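Local atomic coordinates of ribonucleoside-diphosphate reductase (Pseudomonas aeruginosa, PDB entry 5IM3), a protein that probably reduces ribonucleoside diphosphates to the deoxyribonucleotides needed for DNA synthesis and binds dATP as an allosteric ligand. Residues L634-D639 with D705-Y710; N641-P646 with S651-R656. All coordinates share one frame; numbering follows the deposited sequence.

Interaction 1. Residues L634-D639 with D705-Y710; sequences LDNVID and DERGAY
R707, at the last helical position of 679-707, reaches out to two neighbouring residues of helix 620-640, D635 and N636. The backbones stay well apart, the nearest CA atoms being those of D635 and R707 at 10.1 Å, and the gap is spanned by side chains alone. The arginine chain is extended from CG to NE, which carries the guanidinium across.

The charged part of the contact is a salt bridge. NH1 of R707 donates to OD2 of D635 at 2.9 Å, on the anti lone pair of that oxygen, with an N-H...O angle of 147°. The carboxylate and guanidinium planes are 25° apart, nearly coplanar, and OD2 lies close to the guanidinium plane, at its edge. D635 is shared further: OD2 also pairs with R762, while OD1 takes R656 and N763.

Two hydrogen bonds to the N636 amide oxygen add to it. OD1 of N636 receives NH2 of R707 at 2.7 Å, in the carbonyl plane and on a lone pair, although it sits 22° out of the guanidinium plane. The second, from NH1 of R707 to the same OD1 at 2.9 Å, is weak. ND2 of N636 donates to L330 O and E334 OE2 while OD1 accepts from R707, which settles which end of the amide is which; E334 OE2 also forms a salt bridge with R707 NH2.

Beyond R707 the chain leaves the helix through G708, whose phi is positive. The arrangement is an interhelical salt bridge with added hydrogen bonds, joining helices 620-640 and 679-707 of the barrel domain, away from the dATP sites.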
ATOM      1  N   LEU A 634       5.402  29.041 -48.383  1.00 49.10           N
ATOM      2  CA  LEU A 634       6.403  28.263 -47.657  1.00 48.48           C
ATOM      3  C   LEU A 634       7.698  28.158 -48.451  1.00 47.89           C
ATOM      4  O   LEU A 634       8.790  28.201 -47.875  1.00 46.86           O
ATOM      5  CB  LEU A 634       5.857  26.874 -47.327  1.00 46.00           C
ATOM      6  CG  LEU A 634       4.787  26.815 -46.233  1.00 49.34           C
ATOM      7  CD1 LEU A 634       4.287  25.388 -46.037  1.00 47.68           C
ATOM      8  CD2 LEU A 634       5.306  27.377 -44.913  1.00 47.24           C
ATOM      9  N   ASP A 635       7.602  28.027 -49.776  1.00 49.34           N
ATOM     10  CA  ASP A 635       8.813  27.998 -50.586  1.00 52.15           C
ATOM     11  C   ASP A 635       9.540  29.334 -50.518  1.00 53.79           C
ATOM     12  O   ASP A 635      10.776  29.376 -50.509  1.00 52.95           O
ATOM     13  CB  ASP A 635       8.476  27.637 -52.031  1.00 52.59           C
ATOM     14  CG  ASP A 635       9.689  27.147 -52.806  1.00 55.24           C
ATOM     15  OD1 ASP A 635      10.391  26.245 -52.302  1.00 54.99           O
ATOM     16  OD2 ASP A 635       9.951  27.665 -53.909  1.00 56.05           O
ATOM     17  N   ASN A 636       8.788  30.438 -50.454  1.00 51.88           N
ATOM     18  CA  ASN A 636       9.406  31.750 -50.293  1.00 51.74           C
ATOM     19  C   ASN A 636      10.151  31.849 -48.968  1.00 50.27           C
ATOM     20  O   ASN A 636      11.218  32.469 -48.891  1.00 49.35           O
ATOM     21  CB  ASN A 636       8.346  32.846 -50.382  1.00 51.97           C
ATOM     22  CG  ASN A 636       7.860  33.083 -51.798  1.00 52.20           C
ATOM     23  OD1 ASN A 636       8.060  32.255 -52.687  1.00 52.29           O
ATOM     24  ND2 ASN A 636       7.220  34.224 -52.014  1.00 53.51           N
ATOM     25  N   VAL A 637       9.599  31.246 -47.911  1.00 48.26           N
ATOM     26  CA  VAL A 637      10.231  31.314 -46.595  1.00 49.10           C
ATOM     27  C   VAL A 637      11.690  30.882 -46.679  1.00 47.66           C
ATOM     28  O   VAL A 637      12.558  31.435 -45.994  1.00 46.62           O
ATOM     29  CB  VAL A 637       9.445  30.459 -45.583  1.00 45.74           C
ATOM     30  CG1 VAL A 637      10.296  30.145 -44.355  1.00 47.11           C
ATOM     31  CG2 VAL A 637       8.171  31.173 -45.171  1.00 46.29           C
ATOM     32  N   ILE A 638      11.978  29.891 -47.525  1.00 51.39           N
ATOM     33  CA  ILE A 638      13.332  29.352 -47.627  1.00 50.40           C
ATOM     34  C   ILE A 638      14.308  30.433 -48.069  1.00 51.45           C
ATOM     35  O   ILE A 638      15.417  30.550 -47.534  1.00 51.70           O
ATOM     36  CB  ILE A 638      13.351  28.153 -48.593  1.00 50.67           C
ATOM     37  CG1 ILE A 638      12.247  27.149 -48.214  1.00 49.57           C
ATOM     38  CG2 ILE A 638      14.749  27.531 -48.640  1.00 51.28           C
ATOM     39  CD1 ILE A 638      12.728  25.807 -47.779  1.00 52.01           C
ATOM     40  N   ASP A 639      13.917  31.233 -49.062  1.00 54.53           N
ATOM     41  CA  ASP A 639      14.812  32.238 -49.623  1.00 56.52           C
ATOM     42  C   ASP A 639      14.938  33.466 -48.732  1.00 55.56           C
ATOM     43  O   ASP A 639      16.013  34.073 -48.675  1.00 54.11           O
ATOM     44  CB  ASP A 639      14.319  32.660 -51.006  1.00 62.45           C
ATOM     45  CG  ASP A 639      14.227  31.498 -51.974  1.00 64.95           C
ATOM     46  OD1 ASP A 639      15.041  30.559 -51.861  1.00 66.48           O
ATOM     47  OD2 ASP A 639      13.341  31.528 -52.851  1.00 68.45           O
ATOM     48  N   ASP A 705       7.979  24.131 -62.250  1.00 67.59           N
ATOM     49  CA  ASP A 705       7.899  24.657 -63.608  1.00 69.84           C
ATOM     50  C   ASP A 705       8.344  26.111 -63.670  1.00 69.86           C
ATOM     51  O   ASP A 705       8.901  26.545 -64.685  1.00 70.92           O
ATOM     52  CB  ASP A 705       6.471  24.522 -64.140  1.00 71.75           C
ATOM     53  CG  ASP A 705       6.011  23.078 -64.228  1.00 73.17           C
ATOM     54  OD1 ASP A 705       6.859  22.192 -64.458  1.00 73.80           O
ATOM     55  OD2 ASP A 705       4.798  22.831 -64.075  1.00 73.97           O
ATOM     56  N   GLU A 706       8.119  26.871 -62.598  1.00 69.51           N
ATOM     57  CA  GLU A 706       8.412  28.299 -62.575  1.00 68.62           C
ATOM     58  C   GLU A 706       9.795  28.606 -62.016  1.00 64.55           C
ATOM     59  O   GLU A 706      10.455  29.541 -62.478  1.00 65.80           O
ATOM     60  CB  GLU A 706       7.348  29.029 -61.747  1.00 69.44           C
ATOM     61  CG  GLU A 706       7.541  30.535 -61.648  1.00 71.62           C
ATOM     62  CD  GLU A 706       6.550  31.187 -60.703  1.00 72.73           C
ATOM     63  OE1 GLU A 706       5.483  30.586 -60.446  1.00 71.23           O
ATOM     64  OE2 GLU A 706       6.844  32.295 -60.207  1.00 73.44           O
ATOM     65  N   ARG A 707      10.248  27.840 -61.024  1.00 64.02           N
ATOM     66  CA  ARG A 707      11.508  28.110 -60.349  1.00 61.83           C
ATOM     67  C   ARG A 707      12.553  27.028 -60.559  1.00 61.85           C
ATOM     68  O   ARG A 707      13.722  27.250 -60.227  1.00 61.23           O
ATOM     69  CB  ARG A 707      11.264  28.292 -58.842  1.00 58.88           C
ATOM     70  CG  ARG A 707      10.338  29.457 -58.519  1.00 58.85           C
ATOM     71  CD  ARG A 707       9.880  29.467 -57.069  1.00 58.20           C
ATOM     72  NE  ARG A 707       9.197  30.716 -56.749  1.00 59.30           N
ATOM     73  CZ  ARG A 707       8.606  30.987 -55.590  1.00 59.58           C
ATOM     74  NH1 ARG A 707       8.599  30.093 -54.610  1.00 57.00           N
ATOM     75  NH2 ARG A 707       8.014  32.162 -55.414  1.00 62.59           N
ATOM     76  N   GLY A 708      12.174  25.881 -61.102  1.00 63.17           N
ATOM     77  CA  GLY A 708      13.081  24.751 -61.209  1.00 63.45           C
ATOM     78  C   GLY A 708      13.003  23.842 -59.999  1.00 61.94           C
ATOM     79  O   GLY A 708      12.737  24.268 -58.875  1.00 61.41           O
ATOM     80  N   ALA A 709      13.229  22.555 -60.242  1.00 60.10           N
ATOM     81  CA  ALA A 709      13.237  21.586 -59.160  1.00 60.53           C
ATOM     82  C   ALA A 709      14.430  21.833 -58.239  1.00 59.67           C
ATOM     83  O   ALA A 709      15.429  22.449 -58.624  1.00 59.55           O
ATOM     84  CB  ALA A 709      13.283  20.164 -59.718  1.00 60.83           C
ATOM     85  N   TYR A 710      14.316  21.353 -57.003  1.00 56.79           N
ATOM     86  CA  TYR A 710      15.412  21.513 -56.059  1.00 57.40           C
ATOM     87  C   TYR A 710      16.622  20.701 -56.515  1.00 59.62           C
ATOM     88  O   TYR A 710      16.507  19.746 -57.288  1.00 60.59           O
ATOM     89  CB  TYR A 710      14.982  21.116 -54.641  1.00 55.70           C
ATOM     90  CG  TYR A 710      14.534  19.679 -54.450  1.00 55.16           C
ATOM     91  CD1 TYR A 710      13.243  19.281 -54.781  1.00 55.51           C
ATOM     92  CD2 TYR A 710      15.390  18.728 -53.900  1.00 54.72           C
ATOM     93  CE1 TYR A 710      12.826  17.973 -54.595  1.00 55.10           C
ATOM     94  CE2 TYR A 710      14.980  17.418 -53.710  1.00 53.64           C
ATOM     95  CZ  TYR A 710      13.697  17.046 -54.056  1.00 56.13           C
ATOM     96  OH  TYR A 710      13.283  15.746 -53.865  1.00 54.98           O
TER

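Interaction 2. Residues N641-P646 with S651-R656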
ATOM      1  N   ASN A 641      14.446  33.614 -45.374  1.00 49.24           N
ATOM      2  CA  ASN A 641      14.925  33.322 -44.031  1.00 49.50           C
ATOM      3  C   ASN A 641      16.392  33.709 -43.878  1.00 52.28           C
ATOM      4  O   ASN A 641      17.226  33.383 -44.729  1.00 52.62           O
ATOM      5  CB  ASN A 641      14.728  31.837 -43.736  1.00 48.06           C
ATOM      6  CG  ASN A 641      14.917  31.502 -42.275  1.00 47.24           C
ATOM      7  OD1 ASN A 641      14.124  31.908 -41.426  1.00 47.38           O
ATOM      8  ND2 ASN A 641      15.963  30.749 -41.975  1.00 46.02           N
ATOM      9  N   TYR A 642      16.703  34.425 -42.799  1.00 55.23           N
ATOM     10  CA  TYR A 642      18.080  34.770 -42.474  1.00 58.00           C
ATOM     11  C   TYR A 642      18.706  33.634 -41.674  1.00 54.97           C
ATOM     12  O   TYR A 642      18.154  33.206 -40.656  1.00 51.99           O
ATOM     13  CB  TYR A 642      18.162  36.077 -41.685  1.00 60.31           C
ATOM     14  CG  TYR A 642      19.578  36.410 -41.268  1.00 65.31           C
ATOM     15  CD1 TYR A 642      20.485  36.933 -42.181  1.00 68.14           C
ATOM     16  CD2 TYR A 642      20.014  36.183 -39.968  1.00 66.34           C
ATOM     17  CE1 TYR A 642      21.785  37.229 -41.809  1.00 70.52           C
ATOM     18  CE2 TYR A 642      21.312  36.476 -39.586  1.00 66.37           C
ATOM     19  CZ  TYR A 642      22.192  36.996 -40.509  1.00 70.29           C
ATOM     20  OH  TYR A 642      23.482  37.291 -40.133  1.00 74.38           O
ATOM     21  N   TYR A 643      19.857  33.155 -42.132  1.00 53.96           N
ATOM     22  CA  TYR A 643      20.485  31.962 -41.581  1.00 53.95           C
ATOM     23  C   TYR A 643      21.680  32.339 -40.717  1.00 59.24           C
ATOM     24  O   TYR A 643      22.566  33.081 -41.156  1.00 59.11           O
ATOM     25  CB  TYR A 643      20.917  31.020 -42.704  1.00 52.39           C
ATOM     26  CG  TYR A 643      19.753  30.483 -43.503  1.00 50.31           C
ATOM     27  CD1 TYR A 643      19.084  29.336 -43.098  1.00 44.88           C
ATOM     28  CD2 TYR A 643      19.321  31.124 -44.662  1.00 49.80           C
ATOM     29  CE1 TYR A 643      18.024  28.837 -43.817  1.00 45.51           C
ATOM     30  CE2 TYR A 643      18.254  30.633 -45.393  1.00 48.52           C
ATOM     31  CZ  TYR A 643      17.605  29.487 -44.963  1.00 47.77           C
ATOM     32  OH  TYR A 643      16.538  28.981 -45.674  1.00 43.51           O
ATOM     33  N   SER A 644      21.701  31.811 -39.492  1.00 73.15           N
ATOM     34  CA  SER A 644      22.788  32.038 -38.547  1.00 74.43           C
ATOM     35  C   SER A 644      23.923  31.038 -38.726  1.00 72.59           C
ATOM     36  O   SER A 644      25.095  31.424 -38.700  1.00 73.26           O
ATOM     37  CB  SER A 644      22.260  31.954 -37.109  1.00 76.72           C
ATOM     38  OG  SER A 644      21.205  32.874 -36.886  1.00 80.02           O
ATOM     39  N   VAL A 645      23.597  29.758 -38.889  1.00 59.69           N
ATOM     40  CA  VAL A 645      24.607  28.720 -39.068  1.00 56.08           C
ATOM     41  C   VAL A 645      24.600  28.281 -40.528  1.00 53.47           C
ATOM     42  O   VAL A 645      23.524  28.078 -41.110  1.00 47.30           O
ATOM     43  CB  VAL A 645      24.364  27.532 -38.123  1.00 57.36           C
ATOM     44  CG1 VAL A 645      24.239  28.019 -36.685  1.00 57.72           C
ATOM     45  CG2 VAL A 645      23.126  26.754 -38.530  1.00 57.55           C
ATOM     46  N   PRO A 646      25.769  28.098 -41.151  1.00 51.32           N
ATOM     47  CA  PRO A 646      25.789  27.875 -42.605  1.00 51.03           C
ATOM     48  C   PRO A 646      25.219  26.533 -43.028  1.00 47.68           C
ATOM     49  O   PRO A 646      24.685  26.426 -44.138  1.00 44.96           O
ATOM     50  CB  PRO A 646      27.280  27.994 -42.952  1.00 50.60           C
ATOM     51  CG  PRO A 646      27.977  27.572 -41.707  1.00 50.75           C
ATOM     52  CD  PRO A 646      27.119  28.041 -40.564  1.00 48.70           C
ATOM     53  N   SER A 651      21.274  23.083 -46.130  1.00 44.24           N
ATOM     54  CA  SER A 651      20.255  22.050 -46.299  1.00 45.58           C
ATOM     55  C   SER A 651      18.962  22.631 -46.860  1.00 45.65           C
ATOM     56  O   SER A 651      18.282  21.985 -47.665  1.00 46.37           O
ATOM     57  CB  SER A 651      19.973  21.359 -44.970  1.00 44.25           C
ATOM     58  OG  SER A 651      19.226  22.205 -44.119  1.00 42.00           O
ATOM     59  N   ASN A 652      18.591  23.835 -46.429  1.00 43.60           N
ATOM     60  CA  ASN A 652      17.363  24.438 -46.931  1.00 46.74           C
ATOM     61  C   ASN A 652      17.477  24.750 -48.418  1.00 47.28           C
ATOM     62  O   ASN A 652      16.556  24.460 -49.186  1.00 44.20           O
ATOM     63  CB  ASN A 652      17.034  25.701 -46.138  1.00 45.35           C
ATOM     64  CG  ASN A 652      15.757  25.573 -45.329  1.00 44.96           C
ATOM     65  OD1 ASN A 652      15.241  24.473 -45.115  1.00 44.04           O
ATOM     66  ND2 ASN A 652      15.248  26.704 -44.862  1.00 46.26           N
ATOM     67  N   PHE A 653      18.613  25.311 -48.845  1.00 51.93           N
ATOM     68  CA  PHE A 653      18.802  25.639 -50.256  1.00 53.78           C
ATOM     69  C   PHE A 653      18.947  24.389 -51.113  1.00 54.06           C
ATOM     70  O   PHE A 653      18.502  24.378 -52.266  1.00 53.91           O
ATOM     71  CB  PHE A 653      20.035  26.530 -50.439  1.00 56.41           C
ATOM     72  CG  PHE A 653      19.837  27.966 -50.017  1.00 59.08           C
ATOM     73  CD1 PHE A 653      18.691  28.370 -49.350  1.00 59.13           C
ATOM     74  CD2 PHE A 653      20.805  28.919 -50.308  1.00 62.41           C
ATOM     75  CE1 PHE A 653      18.519  29.692 -48.974  1.00 60.32           C
ATOM     76  CE2 PHE A 653      20.638  30.240 -49.934  1.00 62.06           C
ATOM     77  CZ  PHE A 653      19.495  30.627 -49.265  1.00 60.31           C
ATOM     78  N   LYS A 654      19.564  23.333 -50.576  1.00 53.71           N
ATOM     79  CA  LYS A 654      19.797  22.124 -51.361  1.00 55.08           C
ATOM     80  C   LYS A 654      18.497  21.370 -51.615  1.00 52.63           C
ATOM     81  O   LYS A 654      18.228  20.938 -52.741  1.00 52.52           O
ATOM     82  CB  LYS A 654      20.798  21.217 -50.642  1.00 55.17           C
ATOM     83  CG  LYS A 654      22.210  21.223 -51.207  1.00 58.56           C
ATOM     84  CD  LYS A 654      23.168  20.521 -50.248  1.00 57.69           C
ATOM     85  CE  LYS A 654      24.510  20.228 -50.889  1.00 62.94           C
ATOM     86  NZ  LYS A 654      24.447  19.070 -51.827  1.00 65.24           N
ATOM     87  N   HIS A 655      17.676  21.206 -50.574  1.00 50.29           N
ATOM     88  CA  HIS A 655      16.544  20.290 -50.607  1.00 50.88           C
ATOM     89  C   HIS A 655      15.189  20.975 -50.539  1.00 47.63           C
ATOM     90  O   HIS A 655      14.191  20.368 -50.940  1.00 45.31           O
ATOM     91  CB  HIS A 655      16.646  19.293 -49.442  1.00 48.80           C
ATOM     92  CG  HIS A 655      18.012  18.712 -49.265  1.00 50.39           C
ATOM     93  ND1 HIS A 655      18.664  18.026 -50.266  1.00 52.46           N
ATOM     94  CD2 HIS A 655      18.855  18.720 -48.204  1.00 49.55           C
ATOM     95  CE1 HIS A 655      19.848  17.634 -49.831  1.00 52.50           C
ATOM     96  NE2 HIS A 655      19.988  18.043 -48.582  1.00 51.52           N
ATOM     97  N   ARG A 656      15.128  22.199 -50.032  1.00 48.57           N
ATOM     98  CA  ARG A 656      13.898  22.982 -49.979  1.00 50.52           C
ATOM     99  C   ARG A 656      12.713  22.197 -49.414  1.00 51.24           C
ATOM    100  O   ARG A 656      11.662  22.099 -50.058  1.00 52.13           O
ATOM    101  CB  ARG A 656      13.555  23.536 -51.357  1.00 49.75           C
ATOM    102  CG  ARG A 656      14.701  24.255 -52.069  1.00 52.53           C
ATOM    103  CD  ARG A 656      14.187  25.068 -53.256  1.00 53.38           C
ATOM    104  NE  ARG A 656      13.341  26.172 -52.807  1.00 52.35           N
ATOM    105  CZ  ARG A 656      13.790  27.388 -52.508  1.00 52.79           C
ATOM    106  NH1 ARG A 656      15.080  27.676 -52.623  1.00 54.81           N
ATOM    107  NH2 ARG A 656      12.947  28.324 -52.095  1.00 53.64           N
TER
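Y643 lies in the loop between helices 620-640 and 646-655 and turns its side chain back onto the second of them, with its CB directed toward segment 651-656. From CB the ring leaves with CG anti to the carbonyl carbon, which carries its far end to N652 and F653. Of the ring carbons, CE1 lies on the N652 side, 3.7 Å from ND2 of that residue. CE2, across the ring, meets F653 instead: its separation from F653 CE1 is 3.7 Å, and F653 CZ is a little farther off. The rings of Y643 and F653 have centroids 5.5 Å apart and planes nearly perpendicular, at 85°, but the approach is oblique and amounts to apolar contact of CE2 of Y643 with CE1 of F653. Over one face of the tyrosine ring, toward its rim, comes ND2 of N641, 3.4 Å above the plane.

At the tip, OH of Y643 accepts a hydrogen bond from ND2 of N652 at 2.7 Å. The N-H...O angle of 170° makes the bond close to straight, and the oxygen also lies almost in the amide plane. The N652 amide itself stands 87° from the Y643 ring plane, and its nitrogen arrives at the ring's edge. CB of N652 also packs against the hydroxyl, 3.3 Å from OH of Y643.

The same oxygen is hydrogen-bonded to the carbonyl of I638, near the end of helix 620-640. A carbonyl can only accept, so Y643 OH bridges the N652 amide and the I638 carbonyl, accepting from the first and probably donating to the second. Both roles of the hydroxyl would then be used, while F653 shields one flank with hydrocarbon.

Overall arrangement
The two contacts have centres 13 Å apart on the same side of the chain's centre, both inside the barrel domain. Along the chain, interaction 2 is nested within the loop closed by interaction 1: helix 620-640 supplies 634-639, the loop and helix 646-655 follow, and helix 679-707 returns to close the outer contact. They also touch directly, since D639 OD1 forms a salt bridge with R656 NH1 at 3.0 Å. Helix 620-640 is therefore the common element, joined at its C-terminal part both to the chain immediately following and to segment 705-710, 66 residues on, tying local and distant parts of the domain together.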